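2-CYS peroxiredoxin (Plasmodium yoelii, PDB 2H01) probably reduces hydrogen peroxide and organic hydroperoxides to water and alcohols, as a thiol-specific peroxidase of the peroxiredoxin family. Local coordinates at residues Ser106-Ser110 / Tyr111-Phe115; Asp148-Leu151 / Arg152-Ala156. All coordinates share one frame; numbering follows the deposited sequence.

Interaction 1. Residues Ser106-Ser110 / Tyr111-Phe115; sequences SIARS and YDVLF
A Schellman motif between A108-R109 and D112-V113 ends the short helix 106-110. The bond from V113 N to A108 O is 3.0 Å long and almost straight, 173° at the hydrogen. Inside that turn D112 N reaches R109 O at 2.8 Å, coming from above the carbonyl plane. D112, the C-prime residue, has a positive phi of 55°, which lets the chain close the turn. One residue before A108, I107 O takes two bonds. Y111 N binds it at 3.1 Å, and S110 OG binds it at 2.7 Å, in the carbonyl plane on a lone pair. With chi1 near 65°, the S110 hydroxyl sits between its own backbone N and C and folds back to that oxygen. The same I107 O lies at the edge of the Y111 ring. The I107 side chain lies beside this ring and points the same way, with I107 CG2 4.0 Å from Y111 CD2. The methyl of A108 meets V113 CG2 and L114 CB. L114 CD2 lies over one face of the R109 guanidinium, 3.4 Å from R109 NH1, which also forms a salt bridge with E117. The carbonyls of I107, A108 and R109 thus take donors from the turn, and I107 also from the S110 hydroxyl.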
loop_
_atom_site.group_PDB
_atom_site.type_symbol
_atom_site.label_atom_id
_atom_site.label_comp_id
_atom_site.label_asym_id
_atom_site.label_seq_id
_atom_site.Cartn_x
_atom_site.Cartn_y
_atom_site.Cartn_z
ATOM N N SER A 106 9.274 -4.395 -11.862
ATOM C CA SER A 106 8.174 -5.176 -12.383
ATOM C C SER A 106 6.825 -4.871 -11.732
ATOM O O SER A 106 5.814 -4.808 -12.395
ATOM C CB SER A 106 8.502 -6.673 -12.335
ATOM O OG SER A 106 8.496 -7.195 -11.024
ATOM N N ILE A 107 6.830 -4.677 -10.426
ATOM C CA ILE A 107 5.607 -4.441 -9.686
ATOM C C ILE A 107 4.992 -3.106 -10.066
ATOM O O ILE A 107 3.826 -3.039 -10.431
ATOM C CB ILE A 107 5.854 -4.550 -8.170
ATOM C CG1 ILE A 107 6.344 -5.952 -7.822
ATOM C CG2 ILE A 107 4.610 -4.216 -7.405
ATOM C CD1 ILE A 107 7.152 -6.056 -6.561
ATOM N N ALA A 108 5.793 -2.052 -10.010
ATOM C CA ALA A 108 5.335 -0.747 -10.428
ATOM C C ALA A 108 4.749 -0.836 -11.816
ATOM O O ALA A 108 3.732 -0.233 -12.093
ATOM C CB ALA A 108 6.443 0.269 -10.376
ATOM N N ARG A 109 5.385 -1.606 -12.681
ATOM C CA ARG A 109 4.923 -1.685 -14.059
ATOM C C ARG A 109 3.544 -2.344 -14.145
ATOM O O ARG A 109 2.645 -1.824 -14.807
ATOM C CB ARG A 109 5.932 -2.480 -14.907
ATOM C CG ARG A 109 5.805 -2.246 -16.415
ATOM C CD ARG A 109 6.658 -3.240 -17.211
ATOM N NE ARG A 109 8.043 -3.269 -16.746
ATOM C CZ ARG A 109 8.926 -2.303 -16.964
ATOM N NH1 ARG A 109 8.572 -1.228 -17.651
ATOM N NH2 ARG A 109 10.160 -2.406 -16.487
ATOM N N SER A 110 3.384 -3.481 -13.466
ATOM C CA SER A 110 2.117 -4.215 -13.479
ATOM C C SER A 110 0.943 -3.381 -12.977
ATOM O O SER A 110 -0.198 -3.593 -13.384
ATOM C CB SER A 110 2.233 -5.495 -12.647
ATOM O OG SER A 110 2.445 -5.204 -11.278
ATOM N N TYR A 111 1.231 -2.420 -12.105
ATOM C CA TYR A 111 0.206 -1.550 -11.548
ATOM C C TYR A 111 0.123 -0.226 -12.296
ATOM O O TYR A 111 -0.625 0.673 -11.911
ATOM C CB TYR A 111 0.479 -1.336 -10.054
ATOM C CG TYR A 111 0.088 -2.546 -9.209
ATOM C CD1 TYR A 111 -1.200 -2.668 -8.684
ATOM C CD2 TYR A 111 0.973 -3.604 -9.011
ATOM C CE1 TYR A 111 -1.599 -3.815 -7.991
ATOM C CE2 TYR A 111 0.583 -4.761 -8.316
ATOM C CZ TYR A 111 -0.705 -4.859 -7.809
ATOM O OH TYR A 111 -1.100 -5.983 -7.110
ATOM N N ASP A 112 0.882 -0.124 -13.386
ATOM C CA ASP A 112 0.912 1.080 -14.221
ATOM C C ASP A 112 1.243 2.360 -13.484
ATOM O O ASP A 112 0.576 3.379 -13.669
ATOM C CB ASP A 112 -0.420 1.279 -14.938
ATOM C CG ASP A 112 -0.585 0.360 -16.130
ATOM O OD1 ASP A 112 0.418 0.133 -16.849
ATOM O OD2 ASP A 112 -1.721 -0.114 -16.353
ATOM N N VAL A 113 2.278 2.310 -12.652
ATOM C CA VAL A 113 2.696 3.480 -11.900
ATOM C C VAL A 113 4.196 3.660 -12.008
ATOM O O VAL A 113 4.830 4.240 -11.127
ATOM C CB VAL A 113 2.303 3.374 -10.415
ATOM C CG1 VAL A 113 0.792 3.350 -10.291
ATOM C CG2 VAL A 113 2.910 2.121 -9.799
ATOM N N LEU A 114 4.770 3.140 -13.083
ATOM C CA LEU A 114 6.200 3.296 -13.291
ATOM C C LEU A 114 6.399 4.561 -14.121
ATOM O O LEU A 114 5.860 4.675 -15.222
ATOM C CB LEU A 114 6.777 2.089 -14.030
ATOM C CG LEU A 114 8.289 2.146 -14.275
ATOM C CD1 LEU A 114 9.031 2.312 -12.949
ATOM C CD2 LEU A 114 8.733 0.871 -14.972
ATOM N N PHE A 115 7.147 5.519 -13.584
ATOM C CA PHE A 115 7.401 6.759 -14.306
ATOM C C PHE A 115 8.671 6.598 -15.141
ATOM O O PHE A 115 9.743 6.341 -14.601
ATOM C CB PHE A 115 7.543 7.933 -13.334
ATOM C CG PHE A 115 7.676 9.260 -14.015
ATOM C CD1 PHE A 115 6.813 9.614 -15.047
ATOM C CD2 PHE A 115 8.673 10.155 -13.639
ATOM C CE1 PHE A 115 6.942 10.839 -15.699
ATOM C CE2 PHE A 115 8.812 11.382 -14.283
ATOM C CZ PHE A 115 7.945 11.724 -15.314
#

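Interaction 2. Residues Asp148-Leu151 / Arg152-Ala156; sequences DEIL and RLIDA
R152 lays its guanidinium back over the preceding turn of the helix, where D148 and E149 meet it in different ways. The backbone oxygen of D148 sits over the centre of one guanidinium face, 3.1 Å above the plane. The angles there are poor for a hydrogen bond from NE or NH2, and the contact is probably electrostatic. D148 O also accepts the bond from R152 N, so the side chain folds back over the oxygen that its own N-H binds. R152 reaches this place with CG anti to its backbone N (chi1 -159°) and with bends at chi2 and chi3. The E149 carboxylate stands nearly perpendicular to the guanidinium, with the planes 87° apart. E149 OE1 makes a salt bridge of 3.4 Å to R152 NH1, which is rather long. The D148 carboxylate is turned almost parallel to the guanidinium, yet D148 OD2 stays 4.3 Å from R152 NH2, beyond a salt bridge. The two acids probably still favour the positive charge of R152.

On the buried side, I150 and I154 cross at an angle, with CG2 of I150 3.9 Å from CD1 of I154. L151 CD2 approaches the same I154 CD1 more loosely. F61 of helix 58-63 touches I150, L151 and I154, and strand 119-127 also meets both isoleucines. D155 OD2 forms a salt bridge with R64.

In the backbone, I154 N bonds I150 O at 3.0 Å, and D155 N bonds L151 O at 3.0 Å. These i to i+4 bonds, with a charged face and an apolar face, mark an amphipathic alpha-helix packed on the sheet of a thioredoxin-like fold.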
loop_
_atom_site.group_PDB
_atom_site.type_symbol
_atom_site.label_atom_id
_atom_site.label_comp_id
_atom_site.label_asym_id
_atom_site.label_seq_id
_atom_site.Cartn_x
_atom_site.Cartn_y
_atom_site.Cartn_z
ATOM N N ASP A 148 -6.788 9.417 6.364
ATOM C CA ASP A 148 -8.094 9.320 6.926
ATOM C C ASP A 148 -9.178 8.985 5.906
ATOM O O ASP A 148 -10.084 8.225 6.218
ATOM C CB ASP A 148 -8.418 10.530 7.786
ATOM C CG ASP A 148 -7.685 10.509 9.119
ATOM O OD1 ASP A 148 -6.942 11.463 9.407
ATOM O OD2 ASP A 148 -7.786 9.581 9.948
ATOM N N GLU A 149 -9.074 9.520 4.691
ATOM C CA GLU A 149 -9.867 9.029 3.564
ATOM C C GLU A 149 -9.691 7.540 3.292
ATOM O O GLU A 149 -10.657 6.839 3.029
ATOM C CB GLU A 149 -9.592 9.808 2.282
ATOM C CG GLU A 149 -9.639 11.304 2.422
ATOM C CD GLU A 149 -10.923 11.797 3.044
ATOM O OE1 GLU A 149 -10.864 12.797 3.787
ATOM O OE2 GLU A 149 -11.976 11.192 2.790
ATOM N N ILE A 150 -8.446 7.080 3.346
ATOM C CA ILE A 150 -8.138 5.688 3.122
ATOM C C ILE A 150 -8.873 4.767 4.100
ATOM O O ILE A 150 -9.545 3.844 3.692
ATOM C CB ILE A 150 -6.643 5.452 3.168
ATOM C CG1 ILE A 150 -5.991 5.993 1.910
ATOM C CG2 ILE A 150 -6.328 3.983 3.287
ATOM C CD1 ILE A 150 -4.503 6.133 2.013
ATOM N N LEU A 151 -8.743 5.061 5.386
ATOM C CA LEU A 151 -9.426 4.323 6.449
ATOM C C LEU A 151 -10.940 4.362 6.302
ATOM O O LEU A 151 -11.637 3.428 6.685
ATOM C CB LEU A 151 -9.023 4.891 7.801
ATOM C CG LEU A 151 -7.556 4.643 8.105
ATOM C CD1 LEU A 151 -7.069 5.557 9.234
ATOM C CD2 LEU A 151 -7.401 3.162 8.455
ATOM N N ARG A 152 -11.421 5.455 5.732
ATOM C CA ARG A 152 -12.831 5.697 5.467
ATOM C C ARG A 152 -13.324 4.789 4.333
ATOM O O ARG A 152 -14.452 4.299 4.371
ATOM C CB ARG A 152 -12.986 7.159 5.061
ATOM C CG ARG A 152 -14.352 7.761 5.202
ATOM C CD ARG A 152 -14.128 9.192 5.666
ATOM N NE ARG A 152 -13.352 9.157 6.903
ATOM C CZ ARG A 152 -12.426 10.046 7.254
ATOM N NH1 ARG A 152 -12.142 11.080 6.462
ATOM N NH2 ARG A 152 -11.750 9.873 8.391
ATOM N N LEU A 153 -12.488 4.595 3.315
ATOM C CA LEU A 153 -12.842 3.743 2.175
ATOM C C LEU A 153 -12.866 2.294 2.649
ATOM O O LEU A 153 -13.749 1.517 2.284
ATOM C CB LEU A 153 -11.826 3.907 1.035
ATOM C CG LEU A 153 -11.897 5.285 0.371
ATOM C CD1 LEU A 153 -10.789 5.440 -0.663
ATOM C CD2 LEU A 153 -13.289 5.466 -0.263
ATOM N N ILE A 154 -11.830 1.861 3.344
ATOM C CA ILE A 154 -11.888 0.635 4.131
ATOM C C ILE A 154 -13.106 0.625 5.049
ATOM O O ILE A 154 -13.866 -0.324 5.101
ATOM C CB ILE A 154 -10.601 0.464 4.960
ATOM C CG1 ILE A 154 -9.367 0.685 4.081
ATOM C CG2 ILE A 154 -10.562 -0.913 5.604
ATOM C CD1 ILE A 154 -8.081 0.834 4.861
ATOM N N ASP A 155 -13.526 1.293 5.632
ATOM C CA ASP A 155 -14.755 1.090 6.401
ATOM C C ASP A 155 -15.932 0.910 5.457
ATOM O O ASP A 155 -16.780 0.046 5.666
ATOM C CB ASP A 155 -15.033 2.272 7.344
ATOM C CG ASP A 155 -14.115 2.289 8.549
ATOM O OD1 ASP A 155 -14.001 3.346 9.202
ATOM O OD2 ASP A 155 -13.505 1.241 8.855
ATOM N N ALA A 156 -15.987 1.732 4.415
ATOM C CA ALA A 156 -17.071 1.625 3.450
ATOM C C ALA A 156 -16.978 0.263 2.739
ATOM O O ALA A 156 -17.991 -0.427 2.555
ATOM C CB ALA A 156 -16.988 2.770 2.430
#

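Overall arrangement
Interaction 1 comes first along the chain and interaction 2 follows it. Their centres are 24 Å apart, on opposite sides of the chain's centre, and their nearest atoms are about 14 Å apart. They do not touch. Both pack on the same mixed sheet and share strand 119-127. Interaction 1 sends A108 to A120 and V113 to A123 on that strand. Interaction 2 sends I150 to F124 and I154 to L126. Interaction 1 ends a short helix and leads toward the short segment 114-115, which pairs with strand 119-127, while interaction 2 lies within helix 147-163. Both are structural packing away from the predicted peroxidatic C47, and two separate helical elements meet the same strand at different places.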